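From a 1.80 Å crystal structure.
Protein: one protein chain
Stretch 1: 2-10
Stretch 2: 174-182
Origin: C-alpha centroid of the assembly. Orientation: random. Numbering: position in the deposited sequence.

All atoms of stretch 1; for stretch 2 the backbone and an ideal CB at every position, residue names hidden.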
# COMPACT_ATOMS: atom_id res chain seq x y z
N LYS A 2 8.86 -13.12 15.25
CA LYS A 2 8.25 -12.69 13.99
C LYS A 2 6.72 -12.73 14.08
O LYS A 2 6.13 -13.75 14.45
CB LYS A 2 8.73 -13.56 12.84
CG LYS A 2 8.41 -13.02 11.48
CD LYS A 2 9.37 -13.54 10.43
CE LYS A 2 8.70 -13.59 9.07
NZ LYS A 2 9.66 -13.89 7.97
N TRP A 3 6.09 -11.61 13.74
CA TRP A 3 4.65 -11.46 13.92
C TRP A 3 3.95 -12.36 12.91
O TRP A 3 4.35 -12.46 11.74
CB TRP A 3 4.24 -9.99 13.76
CG TRP A 3 2.80 -9.67 14.11
CD1 TRP A 3 2.35 -9.09 15.26
CD2 TRP A 3 1.66 -9.87 13.29
NE1 TRP A 3 0.99 -8.94 15.21
CE2 TRP A 3 0.53 -9.43 14.01
CE3 TRP A 3 1.45 -10.41 12.02
CZ2 TRP A 3 -0.76 -9.49 13.50
CZ3 TRP A 3 0.16 -10.47 11.51
CH2 TRP A 3 -0.93 -10.02 12.25
N THR A 4 2.92 -13.05 13.38
CA THR A 4 2.13 -13.94 12.52
C THR A 4 0.64 -13.70 12.79
O THR A 4 0.25 -13.41 13.93
CB THR A 4 2.48 -15.42 12.79
OG1 THR A 4 2.26 -15.71 14.17
CG2 THR A 4 3.93 -15.71 12.45
N ARG A 5 -0.18 -13.82 11.76
CA ARG A 5 -1.62 -13.71 11.92
C ARG A 5 -2.17 -15.02 12.48
O ARG A 5 -1.85 -16.09 11.95
CB ARG A 5 -2.29 -13.44 10.57
CG ARG A 5 -3.82 -13.58 10.58
CD ARG A 5 -4.40 -13.14 9.24
NE ARG A 5 -5.83 -13.45 9.14
CZ ARG A 5 -6.67 -12.86 8.30
NH1 ARG A 5 -7.95 -13.21 8.28
NH2 ARG A 5 -6.22 -11.93 7.46
N SER A 6 -2.98 -14.94 13.54
CA SER A 6 -3.52 -16.16 14.15
C SER A 6 -4.48 -16.89 13.22
O SER A 6 -5.32 -16.26 12.57
CB SER A 6 -4.27 -15.83 15.43
OG SER A 6 -5.07 -16.93 15.80
N VAL A 7 -4.37 -18.22 13.18
CA VAL A 7 -5.19 -19.04 12.29
C VAL A 7 -6.65 -19.07 12.73
O VAL A 7 -7.54 -19.50 11.98
CB VAL A 7 -4.65 -20.49 12.16
CG1 VAL A 7 -3.21 -20.47 11.62
CG2 VAL A 7 -4.72 -21.21 13.50
N LYS A 8 -6.91 -18.57 13.94
CA LYS A 8 -8.27 -18.58 14.48
C LYS A 8 -9.12 -17.42 13.97
O LYS A 8 -10.35 -17.46 14.06
CB LYS A 8 -8.23 -18.56 16.01
CG LYS A 8 -7.15 -19.44 16.59
CD LYS A 8 -7.71 -20.32 17.70
CE LYS A 8 -6.60 -20.83 18.60
NZ LYS A 8 -7.03 -20.78 20.04
N VAL A 9 -8.47 -16.38 13.44
CA VAL A 9 -9.18 -15.31 12.75
C VAL A 9 -9.74 -15.87 11.45
O VAL A 9 -9.00 -16.45 10.67
CB VAL A 9 -8.22 -14.14 12.43
CG1 VAL A 9 -8.96 -13.02 11.71
CG2 VAL A 9 -7.56 -13.61 13.71
N PRO A 10 -11.06 -15.71 11.21
CA PRO A 10 -11.63 -16.31 9.99
C PRO A 10 -10.92 -15.85 8.72
O PRO A 10 -10.54 -14.67 8.62
CB PRO A 10 -13.09 -15.82 10.01
CG PRO A 10 -13.36 -15.55 11.48
CD PRO A 10 -12.07 -15.00 12.01
N UNK A 174 -10.91 -2.57 10.89
CA UNK A 174 -11.32 -3.85 11.49
C UNK A 174 -10.26 -4.95 11.37
O UNK A 174 -10.17 -5.78 12.27
CB UNK A 174 -12.62 -4.33 10.83
N UNK A 175 -9.47 -4.95 10.30
CA UNK A 175 -8.41 -5.97 10.15
C UNK A 175 -7.42 -5.90 11.32
O UNK A 175 -7.07 -6.93 11.89
CB UNK A 175 -7.67 -5.78 8.83
N UNK A 176 -7.00 -4.69 11.68
CA UNK A 176 -6.05 -4.53 12.78
C UNK A 176 -6.67 -4.92 14.11
O UNK A 176 -6.02 -5.50 14.96
CB UNK A 176 -5.55 -3.09 12.84
N UNK A 177 -7.94 -4.59 14.29
CA UNK A 177 -8.59 -4.92 15.54
C UNK A 177 -8.64 -6.43 15.69
O UNK A 177 -8.48 -6.97 16.78
CB UNK A 177 -9.99 -4.32 15.61
N UNK A 178 -8.87 -7.10 14.57
CA UNK A 178 -9.02 -8.55 14.56
C UNK A 178 -7.71 -9.29 14.87
O UNK A 178 -7.71 -10.27 15.60
CB UNK A 178 -9.55 -9.00 13.20
N UNK A 179 -6.60 -8.80 14.34
CA UNK A 179 -5.31 -9.46 14.54
C UNK A 179 -4.50 -8.89 15.69
O UNK A 179 -3.40 -9.37 15.97
CB UNK A 179 -4.48 -9.37 13.26
N UNK A 180 -5.03 -7.86 16.35
CA UNK A 180 -4.44 -7.31 17.55
C UNK A 180 -3.34 -6.27 17.34
O UNK A 180 -2.46 -6.11 18.18
CB UNK A 180 -3.88 -8.46 18.38
N UNK A 181 -3.38 -5.58 16.21
CA UNK A 181 -2.44 -4.49 15.98
C UNK A 181 -3.09 -3.17 16.36
O UNK A 181 -4.29 -2.99 16.14
CB UNK A 181 -1.98 -4.46 14.52
N UNK A 182 -2.30 -2.25 16.91
CA UNK A 182 -2.84 -0.97 17.37
C UNK A 182 -2.75 0.12 16.31
O UNK A 182 -3.43 1.14 16.40
CB UNK A 182 -2.10 -0.52 18.63

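At position 174 the phi/psi pair of -68/-33° is helical, and no atom of stretch 1 lies within 5.5 Å of the ideal CB, so the contact leaves the choice open. The residue is Pro174, whose phi suits its ring; its O accepts a hydrogen bond from the backbone N of position 178 at 3.0 Å.

Position 175 is also helical, with CA-to-CB sideways to stretch 1 and nothing within 5.5 Å of the ideal CB. A short side chain would stop short, whereas a longer one could reach the extended Arg5; Leu, Met or Gln would all be reasonable. The deposited Leu175, with chi1 t and chi2 p, brings CD1 to 4.0 Å from Arg5 NH2, a packing contact against the guanidinium.

Position 176 points away, and stretch 1 sets no requirement there; it is Cys176. Position 177 is out of reach and equally unconstrained; it is Arg177, whose side chain does not reach stretch 1.

At position 178 CA-to-CB points toward stretch 1, and the ideal CB is already 4.3 Å from Val9 CG1. This neighbour is a methyl, so a small apolar side chain suits, although a longer one directed past Val9 is not excluded. Ala178 places its CB 4.3 Å from Val9 CG1, while its O lies 3.8 Å from Val9 CG2.

Position 179 is the most informative. Its ideal CB points toward stretch 1, 3.7 Å from Trp3 CZ2, 5.0 Å from Arg5 CG and 5.3 Å from Val9 CG2. These carbon neighbours favour an apolar side chain of modest size, such as Val, Ile or Ala. Val179 adopts chi1 m: CG2 meets the edge of the Trp3 ring near its plane, 3.6 Å from CZ2, and CG1 lies 4.2 Å from Arg5 CG. A water adds a polar link, donating to Val179 O at 2.6 Å and accepting a weak hydrogen bond from Trp3 NE1 at 3.3 Å.

At position 180 the chain leaves helical angles with phi/psi of 85/27°. Positive phi favours glycine, with Asn a common alternative. Gly180 is found, its N giving a weak hydrogen bond to Cys176 O at 2.9 Å.

Position 181 again points toward stretch 1, but its ideal CB is 5.3 Å from Trp3 CZ2. That gap calls for a longer side chain, and the indole for an apolar one: Leu, Met or Ile. Leu181, m and t, extends CD2 to 3.9 Å from Trp3 CE2 and 3.5 Å from Trp3 NE1.

Position 182 is out of reach of stretch 1, which prescribes nothing; it is Lys182.

Stretch 2, residues 174-182: PLCRAVGLK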
# COMPACT_ATOMS: atom_id res chain seq x y z
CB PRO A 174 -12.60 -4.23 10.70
CG PRO A 174 -12.53 -3.42 9.45
CD PRO A 174 -11.78 -2.18 9.76
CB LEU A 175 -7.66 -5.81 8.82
CG LEU A 175 -6.42 -6.69 8.60
CD1 LEU A 175 -6.75 -8.19 8.65
CD2 LEU A 175 -5.72 -6.34 7.30
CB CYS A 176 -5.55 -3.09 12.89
SG CYS A 176 -4.35 -2.62 11.64
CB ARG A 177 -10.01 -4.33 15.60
CG ARG A 177 -10.04 -2.82 15.70
CD ARG A 177 -11.37 -2.31 16.28
NE ARG A 177 -11.49 -0.86 16.15
CZ ARG A 177 -12.58 -0.23 15.72
NH1 ARG A 177 -13.66 -0.93 15.38
NH2 ARG A 177 -12.59 1.09 15.64
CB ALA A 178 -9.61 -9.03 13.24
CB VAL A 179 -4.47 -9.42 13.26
CG1 VAL A 179 -5.30 -9.95 12.10
CG2 VAL A 179 -4.01 -8.00 13.01
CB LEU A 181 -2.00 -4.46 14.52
CG LEU A 181 -1.16 -5.64 14.01
CD1 LEU A 181 -1.17 -5.64 12.49
CD2 LEU A 181 0.28 -5.57 14.52
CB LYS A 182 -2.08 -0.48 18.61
CG LYS A 182 -2.00 -1.48 19.77
CD LYS A 182 -1.31 -0.81 20.96
CE LYS A 182 -1.19 -1.75 22.14
NZ LYS A 182 -0.67 -1.02 23.33
O HOH W 1 -1.32 -9.22 17.55
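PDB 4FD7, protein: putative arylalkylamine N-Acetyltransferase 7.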